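Local coordinates for zinc transport protein ZntB (Vibrio parahaemolyticus RIMD 2210633, PDB 3CK6) that probably takes up zinc into the cell as a Zn(2+):proton symporter of the CorA family, its cytoplasmic domain forming a funnel-shaped homopentamer, at residues L79-I84 with Q140-L145; K148-L153 with T220-T225; N172-Q177 with L235-I240. The protein carries 1 engineered substitution. All blocks are in the same frame, centred on the assembly; numbering follows the deposited sequence.

In the fold
The three contacts follow the cytoplasmic domain from its sheet out along its helices. Contact 1 sits near the centre of the chain and packs strand 77-83 on helix 134-161. Contact 2, its centre about 12 Å away, uses the same helix further along and sets it beside helix 209-246. The two touch directly: Ile84 CG1 packs on Lys148 O at 3.7 Å. Contact 3, with its centre about 19 Å from that of contact 2 and about 29 Å from that of contact 1, joins helix 173-199 to a later part of helix 209-246. No other subunit touches contact 1, whereas contact 2 meets the second subunit and contact 3 the second and third.

Contact 1: L79-I84 with Q140-L145; sequences LILRGI and QIIEGL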
# COMPACT_ATOMS: atom_id res chain seq x y z
N LEU E 79 19.55 -12.96 13.29
CA LEU E 79 18.12 -13.16 13.14
C LEU E 79 17.43 -13.06 14.50
O LEU E 79 17.75 -13.78 15.45
CB LEU E 79 17.81 -14.53 12.53
CG LEU E 79 16.35 -14.86 12.25
CD1 LEU E 79 15.76 -13.94 11.16
CD2 LEU E 79 16.23 -16.32 11.85
N ILE E 80 16.46 -12.17 14.57
CA ILE E 80 15.69 -11.97 15.78
C ILE E 80 14.27 -12.39 15.55
O ILE E 80 13.67 -12.00 14.55
CB ILE E 80 15.79 -10.48 16.25
CG1 ILE E 80 17.26 -10.15 16.55
CG2 ILE E 80 14.84 -10.22 17.45
CD1 ILE E 80 17.58 -8.65 16.75
N LEU E 81 13.72 -13.16 16.50
CA LEU E 81 12.38 -13.72 16.42
C LEU E 81 11.66 -13.62 17.76
O LEU E 81 12.28 -13.42 18.80
CB LEU E 81 12.42 -15.20 16.00
CG LEU E 81 13.12 -15.49 14.67
CD1 LEU E 81 13.28 -16.99 14.54
CD2 LEU E 81 12.35 -14.91 13.44
N ARG E 82 10.34 -13.75 17.71
CA ARG E 82 9.53 -13.77 18.90
C ARG E 82 8.71 -15.07 18.97
O ARG E 82 8.35 -15.66 17.93
CB ARG E 82 8.62 -12.54 18.94
CG ARG E 82 9.35 -11.23 19.18
CD ARG E 82 9.09 -10.67 20.60
NE ARG E 82 9.81 -9.40 20.81
CZ ARG E 82 9.68 -8.61 21.87
NH1 ARG E 82 8.89 -8.94 22.88
NH2 ARG E 82 10.36 -7.47 21.93
N GLY E 83 8.43 -15.51 20.20
CA GLY E 83 7.60 -16.68 20.46
C GLY E 83 6.65 -16.44 21.61
O GLY E 83 6.82 -15.48 22.38
N ILE E 84 5.66 -17.31 21.73
CA ILE E 84 4.69 -17.28 22.86
C ILE E 84 5.41 -17.42 24.21
O ILE E 84 6.34 -18.21 24.35
CB ILE E 84 3.60 -18.36 22.69
CG1 ILE E 84 2.86 -18.16 21.37
CG2 ILE E 84 2.56 -18.34 23.85
CD1 ILE E 84 2.13 -16.79 21.24
N GLN E 140 14.06 -25.75 12.25
CA GLN E 140 13.22 -26.26 13.34
C GLN E 140 12.89 -25.20 14.40
O GLN E 140 11.80 -25.20 14.95
CB GLN E 140 13.86 -27.47 14.01
CG GLN E 140 13.84 -28.74 13.15
CD GLN E 140 14.21 -29.99 13.94
OE1 GLN E 140 14.29 -29.97 15.18
NE2 GLN E 140 14.46 -31.08 13.22
N ILE E 141 13.82 -24.30 14.68
CA ILE E 141 13.54 -23.18 15.59
C ILE E 141 12.40 -22.31 15.03
O ILE E 141 11.41 -22.02 15.73
CB ILE E 141 14.80 -22.32 15.89
CG1 ILE E 141 15.86 -23.16 16.63
CG2 ILE E 141 14.42 -21.04 16.71
CD1 ILE E 141 17.27 -22.51 16.68
N ILE E 142 12.54 -21.91 13.77
CA ILE E 142 11.54 -21.07 13.09
C ILE E 142 10.18 -21.78 13.08
O ILE E 142 9.17 -21.22 13.54
CB ILE E 142 12.04 -20.65 11.66
CG1 ILE E 142 13.23 -19.70 11.77
CG2 ILE E 142 10.93 -20.01 10.86
CD1 ILE E 142 14.05 -19.59 10.50
N GLU E 143 10.13 -23.03 12.59
CA GLU E 143 8.87 -23.77 12.56
C GLU E 143 8.33 -24.10 13.96
O GLU E 143 7.11 -24.14 14.16
CB GLU E 143 8.98 -25.04 11.72
CG GLU E 143 9.11 -24.79 10.22
CD GLU E 143 7.77 -24.53 9.51
OE1 GLU E 143 6.92 -23.76 10.04
OE2 GLU E 143 7.56 -25.10 8.40
N GLY E 144 9.22 -24.36 14.92
CA GLY E 144 8.78 -24.64 16.28
C GLY E 144 8.03 -23.44 16.87
O GLY E 144 6.96 -23.60 17.44
N LEU E 145 8.62 -22.25 16.71
CA LEU E 145 8.01 -20.98 17.13
C LEU E 145 6.65 -20.73 16.45
O LEU E 145 5.69 -20.35 17.13
CB LEU E 145 8.98 -19.81 16.92
CG LEU E 145 10.24 -19.74 17.79
CD1 LEU E 145 11.18 -18.64 17.30
CD2 LEU E 145 9.90 -19.55 19.26
O HOH W 1 6.18 -19.51 19.77
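Leu79 starts the contact from strand 77-83, its CG anti to the backbone N (chi1 -177°), so that CD2 reaches across to Ile142 CD1 at 4.2 Å; the two chains cross at about a right angle. Leu81 makes the largest contribution from the strand. Its CG lies beside the backbone N, and CD1 fits between two helix residues, 3.9 Å from Ile142 CG1 and 3.8 Å from Leu145 CD1. A branched, wholly apolar chain suits this spot because one methyl can serve two partners about one helical turn apart. The CB of Arg82 points away from the helix, and its charge is used elsewhere: NH1 bonds to Met95 O and the guanidinium makes a cation-pi contact with Phe186. Gly83 gives the helix its closest backbone approach. Leu145 CD2 rests 3.9 Å from Gly83 CA, and a CB on Gly83 would lie only 2.6 Å from that methyl, so the missing side chain makes room for the leucine. At Ile84 the strand has ended, and a water bridges the segments, accepting from Ile84 N at 3.0 Å and donating to Leu145 O at 2.8 Å. The helix runs 33° from the strand direction, with the short axes 9.1 Å apart. This is layered alpha/beta packing: strand 77-83 lies between strands 96-103 and 68-71 in the sheet, while Ile142 also packs on helices 173-199 and 209-246.

Contact 2: K148-L153 with T220-T225; sequences KIDLYL and TRINET
The two helical segments run nearly parallel, 20° apart, with their axes 10.9 Å from each other at closest approach. Ile222 fills the gap: its CG2, anti to the backbone N, meets Ile149 CG2 at 3.7 Å and Leu153 CD1 also at 3.7 Å. Beta-branched isoleucine suits this position because CG2 packs on those two chains while CG1 turns to Asp150 OD1. Beside this apolar patch, Arg221 grips Asp150 end-on. NH1 donates to OD2 at 2.7 Å, and NH2 donates to OD1 at 2.9 Å, both nearly straight and both to the syn lone pairs. The carboxylate and guanidinium planes lie 28° apart, so two bonds hold the groups nearly coplanar and fix their rotation. Arginine suits the place because NH1 and NH2 match the two carboxylate oxygens; the chain, extended at first, bends at chi3 (59°) to bring them there. Thr225 turns CG2 toward Leu153, while its OG1 bonds to Arg185 of the second subunit. The arrangement is typical of helix bundles, an apolar seam flanked by a salt bridge: Ile149 also touches Ile187 of helix 173-199, all within one subunit, with the second subunit packed against the 220-225 side.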
# COMPACT_ATOMS: atom_id res chain seq x y z
N LYS E 148 3.97 -23.20 17.99
CA LYS E 148 3.43 -22.73 19.28
C LYS E 148 2.53 -21.50 19.18
O LYS E 148 1.58 -21.36 19.96
CB LYS E 148 4.56 -22.51 20.30
CG LYS E 148 5.44 -23.76 20.54
CD LYS E 148 4.61 -24.96 20.98
CE LYS E 148 5.49 -26.17 21.20
NZ LYS E 148 4.71 -27.34 21.74
N ILE E 149 2.80 -20.61 18.22
CA ILE E 149 1.91 -19.47 17.96
C ILE E 149 0.56 -19.99 17.46
O ILE E 149 -0.50 -19.56 17.94
CB ILE E 149 2.51 -18.45 16.96
CG1 ILE E 149 3.71 -17.72 17.58
CG2 ILE E 149 1.43 -17.43 16.55
CD1 ILE E 149 4.60 -16.97 16.58
N ASP E 150 0.59 -20.95 16.52
CA ASP E 150 -0.64 -21.61 16.07
C ASP E 150 -1.45 -22.16 17.24
O ASP E 150 -2.65 -21.94 17.31
CB ASP E 150 -0.35 -22.75 15.08
CG ASP E 150 -0.32 -22.28 13.63
OD1 ASP E 150 -1.09 -21.35 13.29
OD2 ASP E 150 0.46 -22.86 12.83
N LEU E 151 -0.78 -22.86 18.17
CA LEU E 151 -1.47 -23.47 19.31
C LEU E 151 -2.15 -22.41 20.16
O LEU E 151 -3.29 -22.60 20.58
CB LEU E 151 -0.53 -24.32 20.19
CG LEU E 151 -0.28 -25.78 19.77
CD1 LEU E 151 1.01 -26.34 20.36
CD2 LEU E 151 -1.48 -26.71 20.10
N TYR E 152 -1.46 -21.29 20.40
CA TYR E 152 -2.06 -20.18 21.13
C TYR E 152 -3.25 -19.58 20.38
O TYR E 152 -4.30 -19.32 20.97
CB TYR E 152 -1.02 -19.11 21.48
CG TYR E 152 -1.60 -17.89 22.17
CD1 TYR E 152 -2.13 -17.98 23.46
CD2 TYR E 152 -1.61 -16.65 21.53
CE1 TYR E 152 -2.66 -16.85 24.08
CE2 TYR E 152 -2.13 -15.53 22.16
CZ TYR E 152 -2.65 -15.63 23.42
OH TYR E 152 -3.16 -14.50 24.02
N LEU E 153 -3.08 -19.36 19.08
CA LEU E 153 -4.16 -18.82 18.26
C LEU E 153 -5.43 -19.68 18.33
O LEU E 153 -6.52 -19.13 18.28
CB LEU E 153 -3.73 -18.59 16.81
CG LEU E 153 -2.89 -17.33 16.60
CD1 LEU E 153 -2.36 -17.23 15.16
CD2 LEU E 153 -3.65 -16.04 17.03
N THR E 220 3.04 -16.47 7.11
CA THR E 220 2.09 -15.68 6.32
C THR E 220 0.67 -16.10 6.67
O THR E 220 -0.17 -15.24 6.95
CB THR E 220 2.35 -15.84 4.81
OG1 THR E 220 3.70 -15.47 4.55
CG2 THR E 220 1.40 -14.97 3.97
N ARG E 221 0.41 -17.41 6.69
CA ARG E 221 -0.89 -17.94 7.13
C ARG E 221 -1.27 -17.43 8.52
O ARG E 221 -2.42 -17.00 8.74
CB ARG E 221 -0.93 -19.47 7.09
CG ARG E 221 -2.21 -20.07 7.78
CD ARG E 221 -2.17 -21.63 7.69
NE ARG E 221 -0.97 -22.16 8.33
CZ ARG E 221 -0.74 -22.17 9.64
NH1 ARG E 221 0.40 -22.67 10.10
NH2 ARG E 221 -1.63 -21.69 10.50
N ILE E 222 -0.32 -17.49 9.47
CA ILE E 222 -0.55 -16.94 10.82
C ILE E 222 -1.03 -15.49 10.79
O ILE E 222 -2.07 -15.16 11.41
CB ILE E 222 0.67 -17.17 11.76
CG1 ILE E 222 0.86 -18.69 11.98
CG2 ILE E 222 0.55 -16.34 13.08
CD1 ILE E 222 2.14 -19.08 12.74
N ASN E 223 -0.31 -14.63 10.06
CA ASN E 223 -0.67 -13.21 9.92
C ASN E 223 -2.07 -13.02 9.35
O ASN E 223 -2.83 -12.20 9.85
CB ASN E 223 0.36 -12.43 9.09
CG ASN E 223 1.51 -11.93 9.93
OD1 ASN E 223 1.35 -11.01 10.72
ND2 ASN E 223 2.68 -12.54 9.79
N GLU E 224 -2.42 -13.78 8.32
CA GLU E 224 -3.77 -13.72 7.75
C GLU E 224 -4.85 -14.18 8.72
O GLU E 224 -5.93 -13.62 8.72
CB GLU E 224 -3.86 -14.51 6.45
CG GLU E 224 -2.93 -13.92 5.39
CD GLU E 224 -2.77 -14.78 4.14
OE1 GLU E 224 -3.09 -16.00 4.14
OE2 GLU E 224 -2.29 -14.19 3.14
N THR E 225 -4.55 -15.20 9.51
CA THR E 225 -5.49 -15.71 10.51
C THR E 225 -5.76 -14.66 11.60
O THR E 225 -6.92 -14.45 11.99
CB THR E 225 -4.97 -17.02 11.13
OG1 THR E 225 -5.15 -18.06 10.18
CG2 THR E 225 -5.82 -17.38 12.35

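Contact 3: N172-Q177 with L235-I240; sequences NHIAAQ and LFQDEI
Among the backbone bonds of the two segments the shortest holds Leu235 O, which one N-H of these segments, Glu239 N, grips at 2.8 Å; this is ordinary helix backbone, and the contact itself is packing, centred on His173. Its CG sits in the crowded position between the backbone N and the carbonyl carbon (chi1 51°), which sends the imidazole toward the other helix. There CD2 lies 3.5 Å from Phe236 CD2, at the edge of the phenyl ring; the two planes are 79° apart. Tip to tip, Ile240 CD1 comes within 3.1 Å of His173 NE2, a tight approach, while Gln237 CG lies 3.8 Å from ND1. Both imidazole nitrogens are buried without a partner in the model, a setting that would tend to keep the ring neutral. Flat and compact, histidine fits among these three chains. Phe236 has its CG anti to the backbone N, has Ile240 CG1 over one face, displaced toward the rim, and also stacks with Phe163. Gln237, extended beyond CG, carries OE1 to 4.1 Å from Ile174 CD1. His242 of the third subunit meets the His173 ring, the domain being a funnel-shaped homopentamer. The segments run antiparallel, their directions 161° apart, pairing helices 173-199 and 209-246 within one subunit as in a helical bundle.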
# COMPACT_ATOMS: atom_id res chain seq x y z
N ASN E 172 -15.94 -11.91 25.87
CA ASN E 172 -14.50 -11.83 26.16
C ASN E 172 -13.70 -11.25 24.99
O ASN E 172 -12.50 -11.50 24.86
CB ASN E 172 -13.96 -13.21 26.54
CG ASN E 172 -14.73 -13.85 27.67
OD1 ASN E 172 -14.86 -13.29 28.76
ND2 ASN E 172 -15.27 -15.03 27.41
N HIS E 173 -14.38 -10.46 24.16
CA HIS E 173 -13.81 -9.95 22.92
C HIS E 173 -12.80 -8.82 23.13
O HIS E 173 -11.93 -8.60 22.28
CB HIS E 173 -14.91 -9.49 21.97
CG HIS E 173 -15.91 -8.57 22.60
ND1 HIS E 173 -15.80 -7.20 22.53
CD2 HIS E 173 -17.03 -8.83 23.31
CE1 HIS E 173 -16.81 -6.65 23.17
NE2 HIS E 173 -17.58 -7.61 23.65
N ILE E 174 -12.92 -8.11 24.25
CA ILE E 174 -11.96 -7.07 24.57
C ILE E 174 -10.63 -7.75 24.89
O ILE E 174 -9.59 -7.32 24.40
CB ILE E 174 -12.41 -6.16 25.74
CG1 ILE E 174 -13.65 -5.30 25.37
CG2 ILE E 174 -11.24 -5.29 26.23
CD1 ILE E 174 -13.46 -4.27 24.24
N ALA E 175 -10.69 -8.82 25.69
CA ALA E 175 -9.50 -9.60 26.05
C ALA E 175 -8.84 -10.21 24.82
O ALA E 175 -7.62 -10.18 24.69
CB ALA E 175 -9.85 -10.68 27.05
N ALA E 176 -9.67 -10.75 23.92
CA ALA E 176 -9.17 -11.41 22.71
C ALA E 176 -8.45 -10.43 21.78
O ALA E 176 -7.38 -10.73 21.27
CB ALA E 176 -10.30 -12.11 21.98
N GLN E 177 -9.04 -9.26 21.58
CA GLN E 177 -8.46 -8.25 20.72
C GLN E 177 -7.13 -7.71 21.25
O GLN E 177 -6.21 -7.47 20.48
CB GLN E 177 -9.42 -7.10 20.47
CG GLN E 177 -9.37 -6.63 18.99
CD GLN E 177 -9.23 -5.12 18.86
OE1 GLN E 177 -8.45 -4.63 18.02
NE2 GLN E 177 -9.97 -4.38 19.68
N LEU E 235 -16.74 -7.50 14.24
CA LEU E 235 -18.11 -7.87 13.89
C LEU E 235 -18.95 -8.20 15.12
O LEU E 235 -20.13 -7.85 15.18
CB LEU E 235 -18.15 -9.03 12.88
CG LEU E 235 -19.51 -9.61 12.43
CD1 LEU E 235 -20.50 -8.55 11.97
CD2 LEU E 235 -19.25 -10.57 11.29
N PHE E 236 -18.35 -8.88 16.10
CA PHE E 236 -19.06 -9.16 17.34
C PHE E 236 -19.38 -7.86 18.10
O PHE E 236 -20.42 -7.77 18.74
CB PHE E 236 -18.34 -10.17 18.23
CG PHE E 236 -19.16 -10.65 19.40
CD1 PHE E 236 -20.41 -11.25 19.20
CD2 PHE E 236 -18.70 -10.49 20.71
CE1 PHE E 236 -21.19 -11.67 20.28
CE2 PHE E 236 -19.47 -10.92 21.80
CZ PHE E 236 -20.71 -11.50 21.59
N GLN E 237 -18.49 -6.87 17.99
CA GLN E 237 -18.75 -5.52 18.53
C GLN E 237 -19.94 -4.84 17.85
O GLN E 237 -20.76 -4.19 18.53
CB GLN E 237 -17.49 -4.66 18.45
CG GLN E 237 -16.41 -5.09 19.44
CD GLN E 237 -15.10 -4.32 19.31
OE1 GLN E 237 -14.54 -3.83 20.31
NE2 GLN E 237 -14.60 -4.20 18.08
N ASP E 238 -20.05 -5.01 16.54
CA ASP E 238 -21.24 -4.56 15.79
C ASP E 238 -22.50 -5.32 16.20
O ASP E 238 -23.58 -4.73 16.27
CB ASP E 238 -21.05 -4.70 14.27
CG ASP E 238 -20.03 -3.71 13.70
OD1 ASP E 238 -19.64 -3.88 12.53
OD2 ASP E 238 -19.61 -2.77 14.42
N GLU E 239 -22.37 -6.63 16.45
CA GLU E 239 -23.48 -7.47 16.92
C GLU E 239 -24.07 -6.95 18.23
O GLU E 239 -25.29 -6.78 18.35
CB GLU E 239 -23.01 -8.91 17.11
CG GLU E 239 -23.61 -9.90 16.15
CD GLU E 239 -23.39 -11.35 16.57
OE1 GLU E 239 -22.25 -11.84 16.44
OE2 GLU E 239 -24.36 -11.99 17.01
N ILE E 240 -23.19 -6.72 19.21
CA ILE E 240 -23.56 -6.18 20.52
C ILE E 240 -24.24 -4.82 20.41
O ILE E 240 -25.31 -4.61 20.98
CB ILE E 240 -22.33 -6.09 21.45
CG1 ILE E 240 -21.83 -7.49 21.81
CG2 ILE E 240 -22.66 -5.28 22.74
CD1 ILE E 240 -20.44 -7.51 22.40